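PDB 4MTS: lactoylglutathione lyase from Pseudomonas aeruginosa, which belongs to the glyoxalase/bleomycin resistance protein/dioxygenase superfamily and is a two-subunit metalloprotein that binds zinc and nickel ions. Local coordinates for residues Met26-Arg31 / Thr40-Gly45; His5-Val10 / Glu56-Trp61; Gly93-Arg98 / Phe112-Asp117. All coordinates share one frame; numbering follows the deposited sequence. Where two conformers were deposited one is given.

Contact 1. Residues Met26-Arg31 / Thr40-Gly45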
loop_
_atom_site.group_PDB
_atom_site.type_symbol
_atom_site.label_atom_id
_atom_site.label_comp_id
_atom_site.label_asym_id
_atom_site.label_seq_id
_atom_site.Cartn_x
_atom_site.Cartn_y
_atom_site.Cartn_z
ATOM N N MET A 26 -5.593 11.926 -8.879
ATOM C CA MET A 26 -6.529 11.067 -8.172
ATOM C C MET A 26 -7.709 11.962 -7.776
ATOM O O MET A 26 -7.597 13.191 -7.818
ATOM C CB MET A 26 -5.908 10.549 -6.863
ATOM C CG MET A 26 -4.929 9.423 -7.115
ATOM S SD MET A 26 -4.373 8.759 -5.546
ATOM C CE MET A 26 -2.996 7.690 -6.143
ATOM N N ARG A 27 -8.806 11.352 -7.352
ATOM C CA ARG A 27 -9.904 12.142 -6.818
ATOM C C ARG A 27 -10.131 11.771 -5.370
ATOM O O ARG A 27 -9.702 10.701 -4.939
ATOM C CB ARG A 27 -11.185 12.068 -7.661
ATOM C CG ARG A 27 -11.845 10.716 -7.730
ATOM C CD ARG A 27 -13.006 10.709 -8.737
ATOM N NE ARG A 27 -13.309 9.333 -9.144
ATOM C CZ ARG A 27 -14.252 8.568 -8.598
ATOM N NH1 ARG A 27 -15.041 9.049 -7.646
ATOM N NH2 ARG A 27 -14.422 7.324 -9.011
ATOM N N LEU A 28 -10.735 12.690 -4.607
ATOM C CA LEU A 28 -11.074 12.387 -3.220
ATOM C C LEU A 28 -12.351 11.549 -3.273
ATOM O O LEU A 28 -13.422 12.022 -3.704
ATOM C CB LEU A 28 -11.296 13.692 -2.440
ATOM C CG LEU A 28 -11.656 13.491 -0.965
ATOM C CD1 LEU A 28 -10.496 12.857 -0.210
ATOM C CD2 LEU A 28 -12.053 14.841 -0.298
ATOM N N LEU A 29 -12.238 10.284 -2.871
ATOM C CA LEU A 29 -13.358 9.345 -2.898
ATOM C C LEU A 29 -14.281 9.521 -1.719
ATOM O O LEU A 29 -15.504 9.488 -1.884
ATOM C CB LEU A 29 -12.850 7.869 -2.992
ATOM C CG LEU A 29 -11.890 7.579 -4.170
ATOM C CD1 LEU A 29 -11.238 6.173 -4.057
ATOM C CD2 LEU A 29 -12.587 7.726 -5.507
ATOM N N ARG A 30 -13.709 9.747 -0.536
ATOM C CA ARG A 30 -14.411 9.851 0.728
ATOM C C ARG A 30 -13.480 10.541 1.738
ATOM O O ARG A 30 -12.283 10.254 1.799
ATOM C CB ARG A 30 -14.730 8.377 1.183
ATOM C CG ARG A 30 -15.361 8.191 2.565
ATOM C CD ARG A 30 -16.018 6.830 2.724
ATOM N NE ARG A 30 -15.086 5.706 2.511
ATOM C CZ ARG A 30 -14.698 4.868 3.465
ATOM N NH1 ARG A 30 -15.135 5.019 4.708
ATOM N NH2 ARG A 30 -13.864 3.872 3.183
ATOM N N ARG A 31 -14.027 11.444 2.549
ATOM C CA ARG A 31 -13.240 12.014 3.632
ATOM C C ARG A 31 -14.136 11.999 4.886
ATOM O O ARG A 31 -15.342 12.223 4.764
ATOM C CB ARG A 31 -12.726 13.419 3.298
ATOM C CG ARG A 31 -12.156 14.150 4.500
ATOM C CD ARG A 31 -11.473 15.465 4.098
ATOM N NE ARG A 31 -11.124 16.187 5.332
ATOM C CZ ARG A 31 -10.160 17.092 5.436
ATOM N NH1 ARG A 31 -9.448 17.442 4.368
ATOM N NH2 ARG A 31 -9.882 17.638 6.612
ATOM N N THR A 40 -8.665 12.426 11.031
ATOM C CA THR A 40 -9.364 12.519 9.769
ATOM C C THR A 40 -8.838 11.379 8.900
ATOM O O THR A 40 -7.639 11.098 8.940
ATOM C CB THR A 40 -9.022 13.841 9.069
ATOM O OG1 THR A 40 -9.366 14.937 9.912
ATOM C CG2 THR A 40 -9.739 13.992 7.725
ATOM N N LEU A 41 -9.717 10.809 8.079
ATOM C CA LEU A 41 -9.349 9.794 7.077
ATOM C C LEU A 41 -9.704 10.368 5.723
ATOM O O LEU A 41 -10.724 11.057 5.578
ATOM C CB LEU A 41 -10.197 8.521 7.221
ATOM C CG LEU A 41 -10.384 7.885 8.530
ATOM C CD1 LEU A 41 -11.306 6.712 8.369
ATOM C CD2 LEU A 41 -9.027 7.471 9.122
ATOM N N ALA A 42 -8.913 10.072 4.711
ATOM C CA ALA A 42 -9.294 10.517 3.356
ATOM C C ALA A 42 -8.889 9.373 2.420
ATOM O O ALA A 42 -7.773 8.864 2.536
ATOM C CB ALA A 42 -8.547 11.793 2.981
ATOM N N PHE A 43 -9.800 8.952 1.549
ATOM C CA PHE A 43 -9.557 7.880 0.581
ATOM C C PHE A 43 -9.456 8.562 -0.781
ATOM O O PHE A 43 -10.349 9.323 -1.185
ATOM C CB PHE A 43 -10.680 6.816 0.638
ATOM C CG PHE A 43 -10.711 6.015 1.933
ATOM C CD1 PHE A 43 -11.345 6.512 3.064
ATOM C CD2 PHE A 43 -10.162 4.733 1.990
ATOM C CE1 PHE A 43 -11.387 5.761 4.253
ATOM C CE2 PHE A 43 -10.180 3.997 3.182
ATOM C CZ PHE A 43 -10.785 4.522 4.303
ATOM N N VAL A 44 -8.341 8.317 -1.463
ATOM C CA VAL A 44 -8.040 8.906 -2.774
ATOM C C VAL A 44 -7.777 7.797 -3.764
ATOM O O VAL A 44 -7.274 6.729 -3.386
ATOM C CB VAL A 44 -6.871 9.934 -2.729
ATOM C CG1 VAL A 44 -7.311 11.220 -2.045
ATOM C CG2 VAL A 44 -5.621 9.355 -2.031
ATOM N N GLY A 45 -8.128 8.040 -5.021
ATOM C CA GLY A 45 -7.941 7.021 -6.031
ATOM C C GLY A 45 -8.522 7.402 -7.365
ATOM O O GLY A 45 -8.837 8.578 -7.616
#
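A classic beta bulge in the antiparallel hairpin of strands 27-34 and 39-45 sets L29 and R30 together against F43. The carbonyl F43 O accepts a hydrogen bond from L29 N at 2.7 Å and takes a second, weak bond from R30 N. Within the bulge F43 N returns a bond to R30 O at 2.8 Å. At the other end R27 and G45 form a hydrogen-bonded pair through both backbones, with R27 N to G45 O at 2.8 Å. G45 has no side chain, and the CD1 methyl of L29 lies 3.8 Å from G45 N. On the face of L28, A42 and V44, L28 CD1 reaches A42 CB at 3.9 Å. M26 crosses V44 at about a right angle, with SD against V44 CG2. On the other face R30 bends at chi3 (58°), which lays its guanidinium flat over the F43 ring, planes 12° apart. R30 NH2 hangs 3.3 Å from F43 CE1, toward the rim of the ring. The same NH2 forms a salt bridge with E49, and F43 meets the zinc ligand H5 edge-to-face. The F43 ring and E49 restrict how the R30 guanidinium can turn and probably both stabilise its charge.

Contact 2. Residues His5-Val10 / Glu56-Trp61. With ZN (zinc ion), chain F.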
loop_
_atom_site.group_PDB
_atom_site.type_symbol
_atom_site.label_atom_id
_atom_site.label_comp_id
_atom_site.label_asym_id
_atom_site.label_seq_id
_atom_site.Cartn_x
_atom_site.Cartn_y
_atom_site.Cartn_z
ATOM N N HIS A 5 -7.549 -1.274 0.407
ATOM C CA HIS A 5 -6.757 -0.044 0.482
ATOM C C HIS A 5 -5.456 -0.251 1.212
ATOM O O HIS A 5 -5.263 -1.267 1.870
ATOM C CB HIS A 5 -7.536 1.140 1.168
ATOM C CG HIS A 5 -8.036 0.859 2.562
ATOM N ND1 HIS A 5 -9.355 0.477 2.784
ATOM C CD2 HIS A 5 -7.411 0.956 3.759
ATOM C CE1 HIS A 5 -9.480 0.333 4.094
ATOM N NE2 HIS A 5 -8.355 0.622 4.725
ATOM N N SER A 6 -4.536 0.688 1.016
ATOM C CA SER A 6 -3.269 0.758 1.742
ATOM C C SER A 6 -3.412 2.061 2.516
ATOM O O SER A 6 -3.839 3.078 1.931
ATOM C CB SER A 6 -2.111 0.904 0.763
ATOM O OG SER A 6 -0.898 1.031 1.479
ATOM N N MET A 7 -3.051 2.052 3.792
ATOM C CA MET A 7 -3.167 3.248 4.641
ATOM C C MET A 7 -1.818 3.812 5.025
ATOM O O MET A 7 -0.955 3.070 5.448
ATOM C CB MET A 7 -4.024 2.957 5.898
ATOM C CG MET A 7 -4.320 4.249 6.719
ATOM S SD MET A 7 -3.018 4.777 7.858
ATOM C CE MET A 7 -3.505 3.886 9.289
ATOM N N LEU A 8 -1.659 5.144 4.908
ATOM C CA LEU A 8 -0.461 5.883 5.279
ATOM C C LEU A 8 -0.837 7.037 6.206
ATOM O O LEU A 8 -1.837 7.691 5.971
ATOM C CB LEU A 8 0.225 6.484 4.038
ATOM C CG LEU A 8 0.710 5.492 2.940
ATOM C CD1 LEU A 8 1.251 6.236 1.791
ATOM C CD2 LEU A 8 1.747 4.477 3.472
ATOM N N ARG A 9 0.008 7.322 7.186
ATOM C CA ARG A 9 -0.185 8.478 8.093
ATOM C C ARG A 9 0.605 9.688 7.547
ATOM O O ARG A 9 1.745 9.549 7.111
ATOM C CB ARG A 9 0.269 8.134 9.511
ATOM C CG ARG A 9 -0.545 6.985 10.136
ATOM C CD ARG A 9 -0.132 6.692 11.577
ATOM N NE ARG A 9 -0.889 5.532 12.070
ATOM C CZ ARG A 9 -0.489 4.274 11.943
ATOM N NH1 ARG A 9 0.678 4.000 11.374
ATOM N NH2 ARG A 9 -1.270 3.275 12.353
ATOM N N VAL A 10 -0.031 10.875 7.532
ATOM C CA VAL A 10 0.525 12.111 6.971
ATOM C C VAL A 10 0.513 13.219 8.014
ATOM O O VAL A 10 -0.393 13.249 8.857
ATOM C CB VAL A 10 -0.200 12.534 5.652
ATOM C CG1 VAL A 10 -0.058 11.440 4.585
ATOM C CG2 VAL A 10 -1.674 12.860 5.898
ATOM N N GLU A 56 -5.566 5.191 1.447
ATOM C CA GLU A 56 -6.173 5.852 2.599
ATOM C C GLU A 56 -5.100 6.696 3.266
ATOM O O GLU A 56 -4.054 6.174 3.638
ATOM C CB GLU A 56 -6.683 4.813 3.605
ATOM C CG GLU A 56 -7.362 5.518 4.778
ATOM C CD GLU A 56 -7.804 4.606 5.889
ATOM O OE1 GLU A 56 -7.455 3.402 5.852
ATOM O OE2 GLU A 56 -8.553 5.086 6.769
ATOM N N LEU A 57 -5.400 7.974 3.520
ATOM C CA LEU A 57 -4.498 8.879 4.222
ATOM C C LEU A 57 -5.133 9.206 5.569
ATOM O O LEU A 57 -6.321 9.528 5.613
ATOM C CB LEU A 57 -4.305 10.168 3.405
ATOM C CG LEU A 57 -3.774 10.003 1.975
ATOM C CD1 LEU A 57 -3.780 11.367 1.247
ATOM C CD2 LEU A 57 -2.344 9.390 1.972
ATOM N N THR A 58 -4.357 9.092 6.651
ATOM C CA THR A 58 -4.831 9.344 8.020
ATOM C C THR A 58 -4.043 10.501 8.630
ATOM O O THR A 58 -2.821 10.568 8.470
ATOM C CB THR A 58 -4.692 8.085 8.911
ATOM O OG1 THR A 58 -5.352 6.978 8.304
ATOM C CG2 THR A 58 -5.260 8.294 10.308
ATOM N N HIS A 59 -4.735 11.396 9.330
ATOM C CA HIS A 59 -4.072 12.506 9.990
ATOM C C HIS A 59 -4.633 12.608 11.394
ATOM O O HIS A 59 -5.833 12.788 11.549
ATOM C CB HIS A 59 -4.291 13.823 9.193
ATOM C CG HIS A 59 -3.798 15.026 9.917
ATOM N ND1 HIS A 59 -4.662 16.052 10.265
ATOM C CD2 HIS A 59 -2.569 15.297 10.418
ATOM C CE1 HIS A 59 -3.924 16.941 10.914
ATOM N NE2 HIS A 59 -2.672 16.528 11.057
ATOM N N ASN A 60 -3.772 12.443 12.408
ATOM C CA ASN A 60 -4.126 12.567 13.822
ATOM C C ASN A 60 -3.912 14.050 14.106
ATOM O O ASN A 60 -2.819 14.574 13.839
ATOM C CB ASN A 60 -3.187 11.670 14.664
ATOM C CG ASN A 60 -3.414 10.196 14.401
ATOM O OD1 ASN A 60 -4.476 9.643 14.733
ATOM N ND2 ASN A 60 -2.433 9.528 13.767
ATOM N N TRP A 61 -4.976 14.761 14.531
ATOM C CA TRP A 61 -4.950 16.205 14.721
ATOM C C TRP A 61 -3.879 16.681 15.675
ATOM O O TRP A 61 -3.403 17.813 15.533
ATOM C CB TRP A 61 -6.319 16.719 15.209
ATOM C CG TRP A 61 -7.458 16.379 14.299
ATOM C CD1 TRP A 61 -7.387 15.809 13.058
ATOM C CD2 TRP A 61 -8.831 16.686 14.518
ATOM N NE1 TRP A 61 -8.643 15.718 12.507
ATOM C CE2 TRP A 61 -9.550 16.234 13.385
ATOM C CE3 TRP A 61 -9.530 17.314 15.556
ATOM C CZ2 TRP A 61 -10.938 16.362 13.277
ATOM C CZ3 TRP A 61 -10.910 17.405 15.465
ATOM C CH2 TRP A 61 -11.594 16.961 14.322
HETATM ZN ZN ZN F . -8.042 0.606 6.723
HETATM O O HOH W 1 -8.820 2.028 7.715
#
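H5 and E56 meet at the zinc ion, their side chains alongside each other and pointing the same way. H5 NE2 binds the zinc at 2.0 Å. With NE2 given to the metal there is no hydrogen to share with E56 OE1, 3.1 Å from it, and the ring and carboxylate planes stand 88° apart. E56 OE1 lies 3.0 Å from the zinc, well beyond the bond length of H5 NE2, and E56 reaches the metal through water 1. E56 OE1 accepts a 2.7 Å hydrogen bond from water 1, itself a zinc ligand. H74 and E122 of the second subunit complete the site, so the metal sits at the subunit interface, as in dimeric glyoxalase I enzymes. Here strands 2-9 and 54-60 run parallel, and strand 2-9 also pairs antiparallel with a strand of the second subunit, carrying the sheet across the interface. The backbone bonds make a regular ladder: E56 N to S6 O (2.8 Å), L8 N to E56 O, T58 N to L8 O and V10 N to T58 O. In the apolar packing V10 CG1 touches L57 CD2 at 4.0 Å, and helix 13-23 covers both residues. On the metal side the M7 CG methylene lies beside the carboxylate, 3.4 Å from E56 OE1. M7 bends at chi2 (-83°) and chi3, which brings its CE methyl 3.7 Å above the plane of the R9 guanidinium, toward its rim.

Contact 3. Residues Gly93-Arg98 / Phe112-Asp117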
loop_
_atom_site.group_PDB
_atom_site.type_symbol
_atom_site.label_atom_id
_atom_site.label_comp_id
_atom_site.label_asym_id
_atom_site.label_seq_id
_atom_site.Cartn_x
_atom_site.Cartn_y
_atom_site.Cartn_z
ATOM N N GLY A 93 6.153 21.784 -8.156
ATOM C CA GLY A 93 7.067 21.892 -7.024
ATOM C C GLY A 93 7.224 20.628 -6.202
ATOM O O GLY A 93 7.729 20.683 -5.078
ATOM N N TYR A 94 6.811 19.473 -6.741
ATOM C CA TYR A 94 6.995 18.210 -6.002
ATOM C C TYR A 94 8.296 17.499 -6.398
ATOM O O TYR A 94 8.870 17.819 -7.429
ATOM C CB TYR A 94 5.774 17.306 -6.146
ATOM C CG TYR A 94 4.522 17.929 -5.572
ATOM C CD1 TYR A 94 4.390 18.143 -4.202
ATOM C CD2 TYR A 94 3.466 18.292 -6.394
ATOM C CE1 TYR A 94 3.238 18.719 -3.670
ATOM C CE2 TYR A 94 2.290 18.821 -5.871
ATOM C CZ TYR A 94 2.188 19.055 -4.513
ATOM O OH TYR A 94 1.041 19.630 -4.022
ATOM N N ARG A 95 8.792 16.591 -5.533
ATOM C CA ARG A 95 10.052 15.890 -5.721
ATOM C C ARG A 95 9.980 14.724 -6.674
ATOM O O ARG A 95 9.211 13.775 -6.466
ATOM C CB ARG A 95 10.619 15.387 -4.375
ATOM C CG ARG A 95 11.317 16.451 -3.573
ATOM C CD ARG A 95 11.743 15.898 -2.235
ATOM N NE ARG A 95 11.405 16.829 -1.164
ATOM C CZ ARG A 95 12.222 17.772 -0.712
ATOM N NH1 ARG A 95 13.445 17.901 -1.217
ATOM N NH2 ARG A 95 11.828 18.591 0.252
ATOM N N VAL A 96 10.836 14.766 -7.697
ATOM C CA VAL A 96 11.002 13.631 -8.587
ATOM C C VAL A 96 12.370 13.102 -8.086
ATOM O O VAL A 96 13.362 13.839 -8.155
ATOM C CB VAL A 96 11.027 13.987 -10.101
ATOM C CG1 VAL A 96 11.275 12.735 -10.936
ATOM C CG2 VAL A 96 9.736 14.688 -10.551
ATOM N N THR A 97 12.405 11.875 -7.537
ATOM C CA THR A 97 13.632 11.273 -6.992
ATOM C C THR A 97 14.386 10.452 -8.018
ATOM O O THR A 97 15.580 10.235 -7.835
ATOM C CB THR A 97 13.378 10.503 -5.707
ATOM O OG1 THR A 97 12.393 9.513 -5.970
ATOM C CG2 THR A 97 12.944 11.415 -4.566
ATOM N N ARG A 98 13.688 9.999 -9.083
ATOM C CA ARG A 98 14.237 9.257 -10.215
ATOM C C ARG A 98 13.378 9.572 -11.417
ATOM O O ARG A 98 12.195 9.197 -11.452
ATOM C CB ARG A 98 14.304 7.730 -9.934
ATOM C CG ARG A 98 14.910 6.941 -11.083
ATOM C CD ARG A 98 14.655 5.453 -10.984
ATOM N NE ARG A 98 15.457 4.691 -11.952
ATOM C CZ ARG A 98 15.122 4.476 -13.224
ATOM N NH1 ARG A 98 13.998 4.984 -13.720
ATOM N NH2 ARG A 98 15.912 3.761 -14.012
ATOM N N PHE A 112 10.188 7.730 -10.124
ATOM C CA PHE A 112 9.836 7.795 -8.726
ATOM C C PHE A 112 9.596 9.203 -8.294
ATOM O O PHE A 112 10.401 10.106 -8.590
ATOM C CB PHE A 112 10.907 7.173 -7.834
ATOM C CG PHE A 112 10.709 5.691 -7.628
ATOM C CD1 PHE A 112 9.969 5.215 -6.551
ATOM C CD2 PHE A 112 11.278 4.773 -8.498
ATOM C CE1 PHE A 112 9.837 3.844 -6.328
ATOM C CE2 PHE A 112 11.123 3.398 -8.289
ATOM C CZ PHE A 112 10.395 2.948 -7.210
ATOM N N LEU A 113 8.515 9.380 -7.541
ATOM C CA LEU A 113 8.195 10.682 -6.951
ATOM C C LEU A 113 8.219 10.494 -5.456
ATOM O O LEU A 113 8.141 9.356 -4.965
ATOM C CB LEU A 113 6.755 11.117 -7.335
ATOM C CG LEU A 113 6.302 11.076 -8.803
ATOM C CD1 LEU A 113 4.845 11.617 -8.931
ATOM C CD2 LEU A 113 7.250 11.903 -9.692
ATOM N N GLU A 114 8.263 11.612 -4.710
ATOM C CA GLU A 114 8.043 11.537 -3.286
ATOM C C GLU A 114 6.913 12.468 -2.989
ATOM O O GLU A 114 6.891 13.589 -3.514
ATOM C CB GLU A 114 9.253 11.890 -2.454
ATOM C CG GLU A 114 10.133 10.701 -2.141
ATOM C CD GLU A 114 11.287 11.095 -1.237
ATOM O OE1 GLU A 114 12.210 10.268 -1.060
ATOM O OE2 GLU A 114 11.278 12.238 -0.723
ATOM N N ASP A 115 5.962 12.025 -2.165
ATOM C CA ASP A 115 4.860 12.904 -1.766
ATOM C C ASP A 115 5.389 13.872 -0.684
ATOM O O ASP A 115 6.562 13.777 -0.250
ATOM C CB ASP A 115 3.633 12.053 -1.267
ATOM C CG ASP A 115 3.703 11.403 0.118
ATOM O OD1 ASP A 115 4.659 11.690 0.879
ATOM O OD2 ASP A 115 2.751 10.715 0.484
ATOM N N PRO A 116 4.567 14.832 -0.211
ATOM C CA PRO A 116 5.072 15.801 0.785
ATOM C C PRO A 116 5.638 15.217 2.070
ATOM O O PRO A 116 6.535 15.814 2.673
ATOM C CB PRO A 116 3.856 16.706 1.045
ATOM C CG PRO A 116 3.090 16.654 -0.233
ATOM C CD PRO A 116 3.196 15.186 -0.635
ATOM N N ASP A 117 5.119 14.047 2.502
ATOM C CA ASP A 117 5.620 13.368 3.682
ATOM C C ASP A 117 6.863 12.516 3.393
ATOM O O ASP A 117 7.424 11.947 4.330
ATOM C CB ASP A 117 4.532 12.511 4.315
ATOM C CG ASP A 117 3.460 13.386 4.910
ATOM O OD1 ASP A 117 3.570 13.718 6.107
ATOM O OD2 ASP A 117 2.533 13.762 4.168
HETATM O O HOH W 2 7.201 16.207 -3.092
#
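T97 holds its OG1 between the backbone N and the carbonyl carbon (chi1 57°), which sets that oxygen against F112. T97 OG1 lies 3.3 Å from F112 CB. The same torsion leaves CG2 anti to the carbonyl carbon, and this T97 methyl crosses the E114 side chain at about a right angle, 3.7 Å from E114 CD. V96 places CG1 anti to the backbone N (chi1 177°). Its other methyl, V96 CG2, meets L113 CD2 at 3.8 Å. Helix 82-91 covers this pair: V96 packs on C86 and R90, and L113 on A89. The backbone contact is an antiparallel ladder broken by a classic beta bulge, in which T97 and R98 both face F112. The chain turns a corner there. F112 O accepts a hydrogen bond from T97 N at 2.9 Å, tilted 34° from the carbonyl plane, and adds a weak bond from R98 N. F112 N closes the pair on R98 O at 2.8 Å. This is the edge of the mixed sheet that also holds strands 72-79 and 120-125. F112 packs on E122 of its own chain, a nickel ligand, and its side chain comes within about 6 Å of the nickel ion. Beyond the bulge E114 N bonds to R95 O. In the same pair water 2 replaces the direct return bond, accepting from R95 N and donating to E114 O at 2.7 Å. R95 and E114 carry opposite charges, but their charged ends do not touch; the nearest side-chain contact runs from R95 CD to E114 OE2. Past the strand ends, Y94 CE1 touches P116 CG at 4.0 Å. F19 of helix 13-23 meets the Y94 ring edge-to-face and packs on P116.

Overall arrangement
From the N terminus, strand 2-9 gives the first segment of contact 2. The chain then runs through helix 13-23 into strand 27-34, and contact 1 closes the hairpin with strand 39-45. Strand 54-60 follows and closes contact 2, so contact 1 is nested inside that loop. The two share one four-stranded sheet: A42 O lies 2.7 Å from L57 N, a probable hydrogen bond. Contact 3 comes later in series and closes a loop of intermediate length in the second sheet. It lies on the opposite side of the chain's centre from contact 1, with centres about 20 Å apart. It does touch contact 2, where V10 packs on D117.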